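Local coordinates for cobalamin biosynthesis protein (cbiD) (Archaeoglobus fulgidus, PDB 1SR8) that probably catalyses the S-adenosylmethionine-dependent methylation of C-1 of cobalt-precorrin-5B, giving cobalt-precorrin-6A in the anaerobic route to adenosylcobalamin, at residues E7-P12 / E199-I204; G36-G41 / S93-F98; I42-T47 / G179-L184; S114-G119 / Q138-F143. All blocks are in the same frame, centred on the assembly; numbering follows the deposited sequence.

From the N terminus, the loop of 7-12 meets helix 195-204 in interaction 1, closing a loop of 186 residues that encloses the other three contacts. Interaction 2 then ties strand 36-42 to the turn of 93-98. Directly afterwards the chain enters helix 44-57, whose start meets 179-184 in interaction 3; because 93-98 lies between those two segments, interactions 2 and 3 cross. Interaction 4, between strand 115-118 and helix 133-149, falls within interaction 3 and comes after interaction 2 has closed. Tyr-9 packs against Arg-40, linking interactions 1 and 2, while Thr-46 probably hydrogen-bonds Gln-138 between interactions 3 and 4, whose centres are about 13 Å apart.

Interaction 1 of 4, residues E7-P12 / E199-I204; sequences ELYRYP and ETKLKI
The ammonium nitrogen of Lys-201 is gripped by three acceptors: Glu-7 OE1, Glu-191 OE2 and the backbone oxygen of Val-234. Its NZ lies 3.0 Å from OE1 of Glu-7 in a hydrogen-bonded salt bridge, the two side chains reaching tip to tip and the carboxylate using the syn lone pair of OE1. The lysine chain bends at chi3 (-69°), and NZ beyond the bend meets the acid. Glu-7 OE2 accepts from Val-234 N, and the acid-base pair therefore engages both backbone polar groups of that residue. Two acids beside one buried ammonium would be expected to favour its charged form. A lysine suits this place because its long aliphatic chain spans the apolar ground before the charge is met.

Next to the salt bridge, Ile-204 lies against two neighbouring tyrosines, using its two branches differently. Its CG2 is 3.6 Å from Tyr-9 CD1 and also sits 3.3 Å from Arg-10 O. The other branch ends in CD1, which lies 3.7 Å from Tyr-9 CE1 and 4.0 Å from Tyr-11 CE2. Both rings also touch Ile-31 of strand 30-33, while the phenol oxygen of Tyr-11 is held by Asp-4.

The arrangement is that of an irregular N-terminal segment docked on an open alpha/beta unit, where helix 195-204 lies beside strand 231-234, the outermost strand of a four-stranded parallel sheet.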
loop_
_atom_site.group_PDB
_atom_site.type_symbol
_atom_site.label_atom_id
_atom_site.label_comp_id
_atom_site.label_asym_id
_atom_site.label_seq_id
_atom_site.Cartn_x
_atom_site.Cartn_y
_atom_site.Cartn_z
ATOM N N GLU A 7 4.377 8.560 -4.862
ATOM C CA GLU A 7 5.146 8.211 -6.042
ATOM C C GLU A 7 5.983 9.360 -6.577
ATOM O O GLU A 7 6.794 9.169 -7.476
ATOM C CB GLU A 7 4.239 7.665 -7.129
ATOM C CG GLU A 7 4.963 6.699 -8.025
ATOM C CD GLU A 7 4.032 5.837 -8.833
ATOM O OE1 GLU A 7 3.029 5.335 -8.282
ATOM O OE2 GLU A 7 4.312 5.641 -10.027
ATOM N N LEU A 8 5.765 10.555 -6.039
ATOM C CA LEU A 8 6.552 11.737 -6.395
ATOM C C LEU A 8 6.502 12.352 -7.799
ATOM O O LEU A 8 7.323 13.213 -8.127
ATOM C CB LEU A 8 8.015 11.475 -6.024
ATOM C CG LEU A 8 8.445 11.759 -4.579
ATOM C CD1 LEU A 8 7.357 11.421 -3.589
ATOM C CD2 LEU A 8 9.704 10.973 -4.291
ATOM N N TYR A 9 5.565 11.930 -8.636
ATOM C CA TYR A 9 5.473 12.521 -9.961
ATOM C C TYR A 9 4.648 13.795 -9.841
ATOM O O TYR A 9 4.022 14.056 -8.805
ATOM C CB TYR A 9 4.820 11.553 -10.952
ATOM C CG TYR A 9 3.559 10.890 -10.433
ATOM C CD1 TYR A 9 2.418 11.639 -10.132
ATOM C CD2 TYR A 9 3.511 9.509 -10.233
ATOM C CE1 TYR A 9 1.263 11.032 -9.642
ATOM C CE2 TYR A 9 2.359 8.893 -9.743
ATOM C CZ TYR A 9 1.240 9.661 -9.450
ATOM O OH TYR A 9 0.105 9.050 -8.963
ATOM N N ARG A 10 4.659 14.593 -10.900
ATOM C CA ARG A 10 3.911 15.837 -10.920
ATOM C C ARG A 10 2.604 15.652 -11.668
ATOM O O ARG A 10 2.504 14.832 -12.581
ATOM C CB ARG A 10 4.727 16.929 -11.600
ATOM C CG ARG A 10 3.920 18.151 -11.936
ATOM C CD ARG A 10 4.708 19.144 -12.760
ATOM N NE ARG A 10 3.985 20.403 -12.850
ATOM C CZ ARG A 10 4.531 21.556 -13.217
ATOM N NH1 ARG A 10 5.818 21.615 -13.538
ATOM N NH2 ARG A 10 3.795 22.659 -13.241
ATOM N N TYR A 11 1.596 16.415 -11.264
ATOM C CA TYR A 11 0.298 16.353 -11.912
ATOM C C TYR A 11 0.201 17.491 -12.919
ATOM O O TYR A 11 0.608 18.620 -12.630
ATOM C CB TYR A 11 -0.834 16.476 -10.884
ATOM C CG TYR A 11 -1.046 15.231 -10.045
ATOM C CD1 TYR A 11 -0.504 15.121 -8.765
ATOM C CD2 TYR A 11 -1.790 14.158 -10.539
ATOM C CE1 TYR A 11 -0.699 13.975 -7.997
ATOM C CE2 TYR A 11 -1.989 13.008 -9.782
ATOM C CZ TYR A 11 -1.442 12.921 -8.515
ATOM O OH TYR A 11 -1.635 11.773 -7.773
ATOM N N PRO A 12 -0.316 17.203 -14.126
ATOM C CA PRO A 12 -0.458 18.229 -15.163
ATOM C C PRO A 12 -1.217 19.416 -14.574
ATOM O O PRO A 12 -2.326 19.253 -14.069
ATOM C CB PRO A 12 -1.259 17.508 -16.242
ATOM C CG PRO A 12 -0.778 16.103 -16.115
ATOM C CD PRO A 12 -0.775 15.894 -14.621
ATOM N N GLU A 199 -4.161 4.271 -17.454
ATOM C CA GLU A 199 -4.174 5.298 -18.501
ATOM C C GLU A 199 -3.746 6.644 -17.959
ATOM O O GLU A 199 -3.031 7.401 -18.628
ATOM C CB GLU A 199 -5.570 5.450 -19.096
ATOM C CG GLU A 199 -6.204 4.154 -19.532
ATOM C CD GLU A 199 -7.549 4.378 -20.196
ATOM O OE1 GLU A 199 -8.307 5.261 -19.718
ATOM O OE2 GLU A 199 -7.846 3.664 -21.184
ATOM N N THR A 200 -4.209 6.945 -16.748
ATOM C CA THR A 200 -3.879 8.199 -16.081
ATOM C C THR A 200 -2.374 8.280 -15.799
ATOM O O THR A 200 -1.732 9.296 -16.078
ATOM C CB THR A 200 -4.630 8.327 -14.731
ATOM O OG1 THR A 200 -6.038 8.222 -14.953
ATOM C CG2 THR A 200 -4.325 9.660 -14.063
ATOM N N LYS A 201 -1.810 7.209 -15.246
ATOM C CA LYS A 201 -0.393 7.218 -14.920
ATOM C C LYS A 201 0.489 7.298 -16.165
ATOM O O LYS A 201 1.589 7.837 -16.107
ATOM C CB LYS A 201 -0.023 5.997 -14.075
ATOM C CG LYS A 201 1.317 6.164 -13.365
ATOM C CD LYS A 201 1.624 5.039 -12.391
ATOM C CE LYS A 201 0.716 5.055 -11.170
ATOM N NZ LYS A 201 1.116 3.997 -10.194
ATOM N N LEU A 202 0.009 6.769 -17.288
ATOM C CA LEU A 202 0.778 6.831 -18.529
ATOM C C LEU A 202 0.841 8.289 -18.974
ATOM O O LEU A 202 1.892 8.774 -19.383
ATOM C CB LEU A 202 0.125 5.979 -19.625
ATOM C CG LEU A 202 0.665 6.167 -21.051
ATOM C CD1 LEU A 202 2.171 5.930 -21.087
ATOM C CD2 LEU A 202 -0.045 5.208 -21.983
ATOM N N LYS A 203 -0.291 8.982 -18.880
ATOM C CA LYS A 203 -0.365 10.388 -19.251
ATOM C C LYS A 203 0.511 11.224 -18.334
ATOM O O LYS A 203 1.144 12.182 -18.776
ATOM C CB LYS A 203 -1.807 10.886 -19.168
ATOM C CG LYS A 203 -2.747 10.213 -20.148
ATOM C CD LYS A 203 -4.137 10.810 -20.039
ATOM C CE LYS A 203 -5.106 10.163 -21.021
ATOM N NZ LYS A 203 -6.473 10.744 -20.879
ATOM N N ILE A 204 0.541 10.868 -17.054
ATOM C CA ILE A 204 1.368 11.586 -16.096
ATOM C C ILE A 204 2.834 11.390 -16.467
ATOM O O ILE A 204 3.646 12.309 -16.355
ATOM C CB ILE A 204 1.150 11.065 -14.659
ATOM C CG1 ILE A 204 -0.284 11.371 -14.213
ATOM C CG2 ILE A 204 2.163 11.700 -13.710
ATOM C CD1 ILE A 204 -0.639 10.869 -12.817
#

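Interaction 2 of 4, residues G36-G41 / S93-F98; sequences GYLRRG and SGDHEF
Asp-95 holds the backbone of Arg-39 with two strong hydrogen bonds. Arg-39 N donates to Asp-95 OD2 at 2.7 Å, nearly straight at 165°, meeting the oxygen on its anti side and 21° out of the carboxylate plane. In return Asp-95 N donates to Arg-39 O at 2.8 Å. Asp-95 occupies the third position of a type II' beta turn running from Ser-93 to His-96, and the turn thus hydrogen-bonds to strand 36-42 at Arg-39, the middle strand of a three-stranded antiparallel sheet. An aspartate fits because its short side chain carries a carboxylate oxygen back to the strand while its own N-H stays engaged there.

Gly-94 takes the second position of the turn, where a positive phi of 59° suits a residue without a side chain. Its CA comes within 3.2 Å of Arg-39 O in a CH...O contact, and a beta carbon would collide with that oxygen. Gly-41 is similarly constrained: a beta carbon there would run into Ser-93 CA.

Farther out, CB, CG and CD of Arg-39 pass alongside Asp-95 OD2, while its NE remains 5.1 Å away. Leu-38, which also touches Leu-197 of helix 195-204, makes an apolar contact, its CD2 methyl 3.8 Å from Asp-95 CB.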
loop_
_atom_site.group_PDB
_atom_site.type_symbol
_atom_site.label_atom_id
_atom_site.label_comp_id
_atom_site.label_asym_id
_atom_site.label_seq_id
_atom_site.Cartn_x
_atom_site.Cartn_y
_atom_site.Cartn_z
ATOM N N GLY A 36 -11.341 14.258 -12.839
ATOM C CA GLY A 36 -11.776 13.738 -11.554
ATOM C C GLY A 36 -10.652 13.239 -10.672
ATOM O O GLY A 36 -9.509 13.670 -10.816
ATOM N N TYR A 37 -10.982 12.324 -9.763
ATOM C CA TYR A 37 -10.014 11.748 -8.829
ATOM C C TYR A 37 -10.148 10.228 -8.743
ATOM O O TYR A 37 -11.209 9.670 -9.025
ATOM C CB TYR A 37 -10.233 12.312 -7.415
ATOM C CG TYR A 37 -9.971 13.796 -7.253
ATOM C CD1 TYR A 37 -8.675 14.281 -7.043
ATOM C CD2 TYR A 37 -11.018 14.724 -7.321
ATOM C CE1 TYR A 37 -8.424 15.659 -6.906
ATOM C CE2 TYR A 37 -10.779 16.108 -7.186
ATOM C CZ TYR A 37 -9.481 16.567 -6.980
ATOM O OH TYR A 37 -9.241 17.921 -6.861
ATOM N N LEU A 38 -9.056 9.562 -8.379
ATOM C CA LEU A 38 -9.065 8.118 -8.160
ATOM C C LEU A 38 -8.753 8.032 -6.669
ATOM O O LEU A 38 -7.910 8.777 -6.161
ATOM C CB LEU A 38 -7.983 7.396 -8.969
ATOM C CG LEU A 38 -8.361 6.918 -10.374
ATOM C CD1 LEU A 38 -7.143 6.325 -11.070
ATOM C CD2 LEU A 38 -9.458 5.883 -10.279
ATOM N N ARG A 39 -9.450 7.149 -5.964
ATOM C CA ARG A 39 -9.262 6.998 -4.524
ATOM C C ARG A 39 -8.286 5.873 -4.150
ATOM O O ARG A 39 -8.425 4.738 -4.602
ATOM C CB ARG A 39 -10.630 6.751 -3.849
ATOM C CG ARG A 39 -11.655 7.884 -4.033
ATOM C CD ARG A 39 -13.109 7.377 -3.984
ATOM N NE ARG A 39 -13.783 7.599 -2.698
ATOM C CZ ARG A 39 -14.297 8.764 -2.282
ATOM N NH1 ARG A 39 -14.228 9.851 -3.047
ATOM N NH2 ARG A 39 -14.893 8.845 -1.093
ATOM N N ARG A 40 -7.285 6.205 -3.340
ATOM C CA ARG A 40 -6.336 5.206 -2.862
ATOM C C ARG A 40 -6.978 4.562 -1.633
ATOM O O ARG A 40 -7.846 5.162 -0.991
ATOM C CB ARG A 40 -5.018 5.853 -2.422
ATOM C CG ARG A 40 -4.123 6.320 -3.546
ATOM C CD ARG A 40 -2.682 5.971 -3.223
ATOM N NE ARG A 40 -1.753 6.364 -4.275
ATOM C CZ ARG A 40 -1.306 7.604 -4.453
ATOM N NH1 ARG A 40 -1.706 8.575 -3.645
ATOM N NH2 ARG A 40 -0.454 7.871 -5.436
ATOM N N GLY A 41 -6.552 3.350 -1.298
ATOM C CA GLY A 41 -7.089 2.687 -0.123
ATOM C C GLY A 41 -6.020 2.639 0.948
ATOM O O GLY A 41 -4.974 3.276 0.810
ATOM N N SER A 93 -10.175 -0.387 -0.066
ATOM C CA SER A 93 -9.206 -0.397 -1.157
ATOM C C SER A 93 -9.356 0.725 -2.193
ATOM O O SER A 93 -8.739 0.674 -3.250
ATOM C CB SER A 93 -9.255 -1.758 -1.857
ATOM O OG SER A 93 -9.065 -2.814 -0.922
ATOM N N GLY A 94 -10.154 1.743 -1.892
ATOM C CA GLY A 94 -10.331 2.827 -2.839
ATOM C C GLY A 94 -10.876 2.324 -4.162
ATOM O O GLY A 94 -11.747 1.456 -4.184
ATOM N N ASP A 95 -10.366 2.842 -5.275
ATOM C CA ASP A 95 -10.860 2.417 -6.577
ATOM C C ASP A 95 -10.149 1.224 -7.205
ATOM O O ASP A 95 -10.191 1.031 -8.420
ATOM C CB ASP A 95 -10.857 3.601 -7.544
ATOM C CG ASP A 95 -11.919 4.621 -7.197
ATOM O OD1 ASP A 95 -13.102 4.230 -7.125
ATOM O OD2 ASP A 95 -11.583 5.806 -6.991
ATOM N N HIS A 96 -9.500 0.417 -6.378
ATOM C CA HIS A 96 -8.821 -0.768 -6.881
ATOM C C HIS A 96 -9.906 -1.644 -7.511
ATOM O O HIS A 96 -10.850 -2.036 -6.832
ATOM C CB HIS A 96 -8.153 -1.499 -5.721
ATOM C CG HIS A 96 -7.237 -2.600 -6.144
ATOM N ND1 HIS A 96 -7.675 -3.712 -6.827
ATOM C CD2 HIS A 96 -5.904 -2.763 -5.972
ATOM C CE1 HIS A 96 -6.651 -4.515 -7.058
ATOM N NE2 HIS A 96 -5.565 -3.962 -6.549
ATOM N N GLU A 97 -9.783 -1.949 -8.800
ATOM C CA GLU A 97 -10.792 -2.755 -9.480
ATOM C C GLU A 97 -11.163 -4.015 -8.713
ATOM O O GLU A 97 -12.259 -4.539 -8.886
ATOM C CB GLU A 97 -10.336 -3.130 -10.887
ATOM C CG GLU A 97 -9.259 -4.182 -10.927
ATOM C CD GLU A 97 -8.764 -4.426 -12.333
ATOM O OE1 GLU A 97 -9.603 -4.717 -13.218
ATOM O OE2 GLU A 97 -7.535 -4.325 -12.550
ATOM N N PHE A 98 -10.250 -4.521 -7.891
ATOM C CA PHE A 98 -10.535 -5.702 -7.075
ATOM C C PHE A 98 -9.422 -6.172 -6.143
ATOM O O PHE A 98 -8.459 -6.806 -6.564
ATOM C CB PHE A 98 -10.962 -6.893 -7.917
ATOM C CG PHE A 98 -11.276 -8.103 -7.087
ATOM C CD1 PHE A 98 -12.320 -8.068 -6.161
ATOM C CD2 PHE A 98 -10.479 -9.245 -7.159
ATOM C CE1 PHE A 98 -12.563 -9.150 -5.313
ATOM C CE2 PHE A 98 -10.709 -10.335 -6.318
ATOM C CZ PHE A 98 -11.752 -10.287 -5.391
#

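Interaction 3 of 4, residues I42-T47 / G179-L184; sequences ITTGTT and GGISIL
The carbonyl of Leu-184 is the flat group that meets helix 44-57. Gly-45 N donates to Leu-184 O at 3.0 Å, tilted 24° from the carbonyl plane, and Thr-43 CB lies 3.2 Å from the same oxygen. The other end of Leu-184 is used as well: its N donates to Thr-44 OG1 at 2.9 Å in an almost linear bond of 176°. Thr-44 OG1 stands between its own backbone N and carbonyl carbon (chi1 40°), which brings the hydroxyl to Leu-184. A valine here would have no hydroxyl oxygen and would probably leave Leu-184 N without that acceptor.

Apolar contacts lie beside these bonds. Ile-183 CG2 rests 3.7 Å from Gly-45 CA. Gly-45 suits its place because a beta carbon would clash with Leu-184 O. Thr-44 CG2 lies 4.3 Å from Ile-181 CD1, and Phe-106 of strand 105-111 touches Thr-44, Ile-181 and Ile-183.

Thr-43, with its short hydroxyl side chain, is the N-cap residue: its OG1 accepts from Thr-46 N at 3.1 Å. The whole is characteristic of a capped helix N terminus, where first-turn N-H groups lacking helical partners are met by a side chain and by an incoming loop carbonyl.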
loop_
_atom_site.group_PDB
_atom_site.type_symbol
_atom_site.label_atom_id
_atom_site.label_comp_id
_atom_site.label_asym_id
_atom_site.label_seq_id
_atom_site.Cartn_x
_atom_site.Cartn_y
_atom_site.Cartn_z
ATOM N N ILE A 42 -6.286 1.911 2.028
ATOM C CA ILE A 42 -5.312 1.754 3.102
ATOM C C ILE A 42 -4.974 0.273 3.156
ATOM O O ILE A 42 -5.841 -0.577 2.939
ATOM C CB ILE A 42 -5.859 2.193 4.485
ATOM C CG1 ILE A 42 -7.191 1.489 4.777
ATOM C CG2 ILE A 42 -5.980 3.714 4.530
ATOM C CD1 ILE A 42 -7.683 1.655 6.209
ATOM N N THR A 43 -3.714 -0.038 3.426
ATOM C CA THR A 43 -3.273 -1.425 3.494
ATOM C C THR A 43 -3.725 -2.122 4.785
ATOM O O THR A 43 -4.212 -1.483 5.714
ATOM C CB THR A 43 -1.748 -1.507 3.469
ATOM O OG1 THR A 43 -1.231 -0.709 4.537
ATOM C CG2 THR A 43 -1.199 -1.015 2.155
ATOM N N THR A 44 -3.551 -3.441 4.822
ATOM C CA THR A 44 -3.862 -4.237 6.000
ATOM C C THR A 44 -2.968 -3.723 7.142
ATOM O O THR A 44 -3.356 -3.721 8.313
ATOM C CB THR A 44 -3.556 -5.725 5.730
ATOM O OG1 THR A 44 -2.340 -5.827 4.977
ATOM C CG2 THR A 44 -4.667 -6.369 4.923
ATOM N N GLY A 45 -1.764 -3.279 6.783
ATOM C CA GLY A 45 -0.837 -2.757 7.772
ATOM C C GLY A 45 -1.362 -1.466 8.371
ATOM O O GLY A 45 -1.296 -1.263 9.588
ATOM N N THR A 46 -1.901 -0.587 7.530
ATOM C CA THR A 46 -2.429 0.675 8.026
ATOM C C THR A 46 -3.729 0.463 8.793
ATOM O O THR A 46 -4.007 1.168 9.761
ATOM C CB THR A 46 -2.689 1.655 6.886
ATOM O OG1 THR A 46 -1.445 2.021 6.279
ATOM C CG2 THR A 46 -3.388 2.900 7.411
ATOM N N THR A 47 -4.524 -0.508 8.358
ATOM C CA THR A 47 -5.793 -0.797 9.017
ATOM C C THR A 47 -5.498 -1.386 10.389
ATOM O O THR A 47 -6.170 -1.066 11.375
ATOM C CB THR A 47 -6.637 -1.778 8.187
ATOM O OG1 THR A 47 -6.883 -1.208 6.892
ATOM C CG2 THR A 47 -7.969 -2.056 8.876
ATOM N N GLY A 179 -3.554 -20.394 7.980
ATOM C CA GLY A 179 -4.387 -20.005 9.100
ATOM C C GLY A 179 -4.848 -18.558 9.109
ATOM O O GLY A 179 -5.459 -18.116 10.082
ATOM N N GLY A 180 -4.564 -17.811 8.046
ATOM C CA GLY A 180 -4.987 -16.424 8.012
ATOM C C GLY A 180 -4.294 -15.590 6.950
ATOM O O GLY A 180 -3.449 -16.086 6.206
ATOM N N ILE A 181 -4.655 -14.314 6.880
ATOM C CA ILE A 181 -4.067 -13.412 5.898
ATOM C C ILE A 181 -2.753 -12.807 6.381
ATOM O O ILE A 181 -2.360 -12.965 7.540
ATOM C CB ILE A 181 -5.020 -12.243 5.575
ATOM C CG1 ILE A 181 -5.302 -11.433 6.844
ATOM C CG2 ILE A 181 -6.320 -12.774 5.024
ATOM C CD1 ILE A 181 -6.014 -10.118 6.589
ATOM N N SER A 182 -2.084 -12.107 5.469
ATOM C CA SER A 182 -0.833 -11.421 5.770
ATOM C C SER A 182 -1.164 -9.958 6.091
ATOM O O SER A 182 -2.183 -9.425 5.660
ATOM C CB SER A 182 0.099 -11.450 4.556
ATOM O OG SER A 182 0.270 -12.759 4.044
ATOM N N ILE A 183 -0.314 -9.319 6.876
ATOM C CA ILE A 183 -0.491 -7.917 7.196
ATOM C C ILE A 183 0.719 -7.273 6.534
ATOM O O ILE A 183 1.861 -7.545 6.899
ATOM C CB ILE A 183 -0.485 -7.681 8.709
ATOM C CG1 ILE A 183 -1.691 -8.393 9.326
ATOM C CG2 ILE A 183 -0.517 -6.193 9.009
ATOM C CD1 ILE A 183 -1.832 -8.205 10.812
ATOM N N LEU A 184 0.467 -6.431 5.541
ATOM C CA LEU A 184 1.547 -5.809 4.801
ATOM C C LEU A 184 1.234 -4.410 4.287
ATOM O O LEU A 184 0.175 -3.851 4.564
ATOM C CB LEU A 184 1.917 -6.728 3.638
ATOM C CG LEU A 184 0.741 -7.188 2.780
ATOM C CD1 LEU A 184 0.425 -6.115 1.746
ATOM C CD2 LEU A 184 1.080 -8.500 2.087
#

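Interaction 4 of 4, residues S114-G119 / Q138-F143; sequences SGIFFG and QILENF
The ring of Phe-143 receives Ile-116 over one face in a CH-pi contact. Ile-116 CG1 stands 4.2 Å from the ring centroid, 26° off the normal, and its CD1 methyl comes tightly to 3.3 Å from Phe-143 CD1. Phe-143 CG, anti to its backbone N (chi1 172°), stands 3.4 Å from Ile-116 CD1. The same face also covers the carbonyl carbon of Gly-115. An alanine in place of Phe-143 would take away the ring and would probably open a gap beside Gly-115 and the CD1 methyl of Ile-116.

This is alpha/beta packing of a helix on a beta sheet: strand 115-118 is an outermost strand of the mixed six-stranded sheet, and helix 133-149 runs over it with local axes 9.3 Å apart at 137°.

The remaining contacts are apolar: two aliphatic pairs and one methyl at a ring edge. Branched Ile-116 serves two neighbours, CG2 meeting Ile-139 CG2 and CG1 meeting Leu-140 CD2, each at 3.9 Å. Phe-118 and Ile-139 reach tip to tip, with the CD1 methyl of Ile-139 in the plane of the ring, at its edge.

Polar groups of the helix look elsewhere: Asn-142 OD1 accepts from Ser-69 N, and Gln-138 NE2 bonds to Ser-69 O.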
loop_
_atom_site.group_PDB
_atom_site.type_symbol
_atom_site.label_atom_id
_atom_site.label_comp_id
_atom_site.label_asym_id
_atom_site.label_seq_id
_atom_site.Cartn_x
_atom_site.Cartn_y
_atom_site.Cartn_z
ATOM N N SER A 114 2.357 -5.949 27.930
ATOM C CA SER A 114 2.813 -4.925 26.994
ATOM C C SER A 114 3.428 -5.450 25.700
ATOM O O SER A 114 4.222 -6.389 25.710
ATOM C CB SER A 114 3.809 -4.010 27.692
ATOM O OG SER A 114 4.727 -4.786 28.429
ATOM N N GLY A 115 3.062 -4.816 24.589
ATOM C CA GLY A 115 3.573 -5.215 23.291
ATOM C C GLY A 115 2.477 -5.280 22.240
ATOM O O GLY A 115 1.330 -4.906 22.505
ATOM N N ILE A 116 2.843 -5.758 21.051
ATOM C CA ILE A 116 1.926 -5.901 19.917
ATOM C C ILE A 116 1.813 -7.380 19.577
ATOM O O ILE A 116 2.805 -8.019 19.237
ATOM C CB ILE A 116 2.453 -5.164 18.658
ATOM C CG1 ILE A 116 2.469 -3.651 18.894
ATOM C CG2 ILE A 116 1.613 -5.542 17.447
ATOM C CD1 ILE A 116 1.110 -3.063 19.204
ATOM N N PHE A 117 0.606 -7.922 19.648
ATOM C CA PHE A 117 0.412 -9.336 19.366
ATOM C C PHE A 117 -0.627 -9.531 18.281
ATOM O O PHE A 117 -1.525 -8.701 18.110
ATOM C CB PHE A 117 -0.009 -10.048 20.655
ATOM C CG PHE A 117 0.850 -9.685 21.841
ATOM C CD1 PHE A 117 2.166 -10.137 21.930
ATOM C CD2 PHE A 117 0.360 -8.837 22.841
ATOM C CE1 PHE A 117 2.988 -9.747 22.994
ATOM C CE2 PHE A 117 1.170 -8.440 23.908
ATOM C CZ PHE A 117 2.487 -8.896 23.984
ATOM N N PHE A 118 -0.493 -10.635 17.552
ATOM C CA PHE A 118 -1.402 -10.962 16.461
ATOM C C PHE A 118 -2.168 -12.250 16.750
ATOM O O PHE A 118 -1.566 -13.292 17.016
ATOM C CB PHE A 118 -0.589 -11.079 15.171
ATOM C CG PHE A 118 0.151 -9.817 14.825
ATOM C CD1 PHE A 118 -0.514 -8.754 14.222
ATOM C CD2 PHE A 118 1.484 -9.657 15.187
ATOM C CE1 PHE A 118 0.137 -7.538 13.989
ATOM C CE2 PHE A 118 2.148 -8.444 14.960
ATOM C CZ PHE A 118 1.471 -7.382 14.361
ATOM N N GLY A 119 -3.497 -12.178 16.693
ATOM C CA GLY A 119 -4.300 -13.350 16.983
ATOM C C GLY A 119 -4.894 -14.100 15.811
ATOM O O GLY A 119 -4.254 -14.305 14.787
ATOM N N GLN A 138 5.529 -0.050 11.088
ATOM C CA GLN A 138 4.442 0.931 11.081
ATOM C C GLN A 138 3.566 0.764 12.303
ATOM O O GLN A 138 3.267 1.738 12.993
ATOM C CB GLN A 138 3.573 0.777 9.831
ATOM C CG GLN A 138 2.403 1.743 9.797
ATOM C CD GLN A 138 1.467 1.484 8.630
ATOM O OE1 GLN A 138 1.463 0.388 8.060
ATOM N NE2 GLN A 138 0.652 2.484 8.277
ATOM N N ILE A 139 3.147 -0.475 12.560
ATOM C CA ILE A 139 2.295 -0.766 13.706
ATOM C C ILE A 139 3.006 -0.401 15.001
ATOM O O ILE A 139 2.432 0.264 15.857
ATOM C CB ILE A 139 1.898 -2.251 13.731
ATOM C CG1 ILE A 139 1.095 -2.585 12.469
ATOM C CG2 ILE A 139 1.065 -2.548 14.973
ATOM C CD1 ILE A 139 0.723 -4.051 12.338
ATOM N N LEU A 140 4.262 -0.816 15.141
ATOM C CA LEU A 140 5.029 -0.512 16.347
ATOM C C LEU A 140 5.156 0.972 16.552
ATOM O O LEU A 140 5.073 1.459 17.667
ATOM C CB LEU A 140 6.432 -1.099 16.269
ATOM C CG LEU A 140 6.587 -2.555 16.686
ATOM C CD1 LEU A 140 8.054 -2.974 16.485
ATOM C CD2 LEU A 140 6.153 -2.715 18.154
ATOM N N GLU A 141 5.387 1.685 15.462
ATOM C CA GLU A 141 5.535 3.129 15.509
ATOM C C GLU A 141 4.281 3.785 16.088
ATOM O O GLU A 141 4.351 4.623 16.988
ATOM C CB GLU A 141 5.800 3.656 14.097
ATOM C CG GLU A 141 6.107 5.125 14.087
ATOM C CD GLU A 141 6.399 5.662 12.711
ATOM O OE1 GLU A 141 6.860 6.819 12.636
ATOM O OE2 GLU A 141 6.164 4.950 11.709
ATOM N N ASN A 142 3.126 3.399 15.564
ATOM C CA ASN A 142 1.863 3.942 16.027
ATOM C C ASN A 142 1.573 3.518 17.453
ATOM O O ASN A 142 0.966 4.270 18.219
ATOM C CB ASN A 142 0.743 3.484 15.097
ATOM C CG ASN A 142 0.740 4.243 13.788
ATOM O OD1 ASN A 142 0.422 5.436 13.756
ATOM N ND2 ASN A 142 1.110 3.566 12.704
ATOM N N PHE A 143 2.002 2.308 17.805
ATOM C CA PHE A 143 1.811 1.777 19.155
ATOM C C PHE A 143 2.581 2.639 20.157
ATOM O O PHE A 143 2.060 3.001 21.217
ATOM C CB PHE A 143 2.305 0.323 19.229
ATOM C CG PHE A 143 2.332 -0.242 20.632
ATOM C CD1 PHE A 143 1.148 -0.551 21.299
ATOM C CD2 PHE A 143 3.540 -0.420 21.302
ATOM C CE1 PHE A 143 1.167 -1.026 22.614
ATOM C CE2 PHE A 143 3.568 -0.894 22.616
ATOM C CZ PHE A 143 2.380 -1.195 23.271
#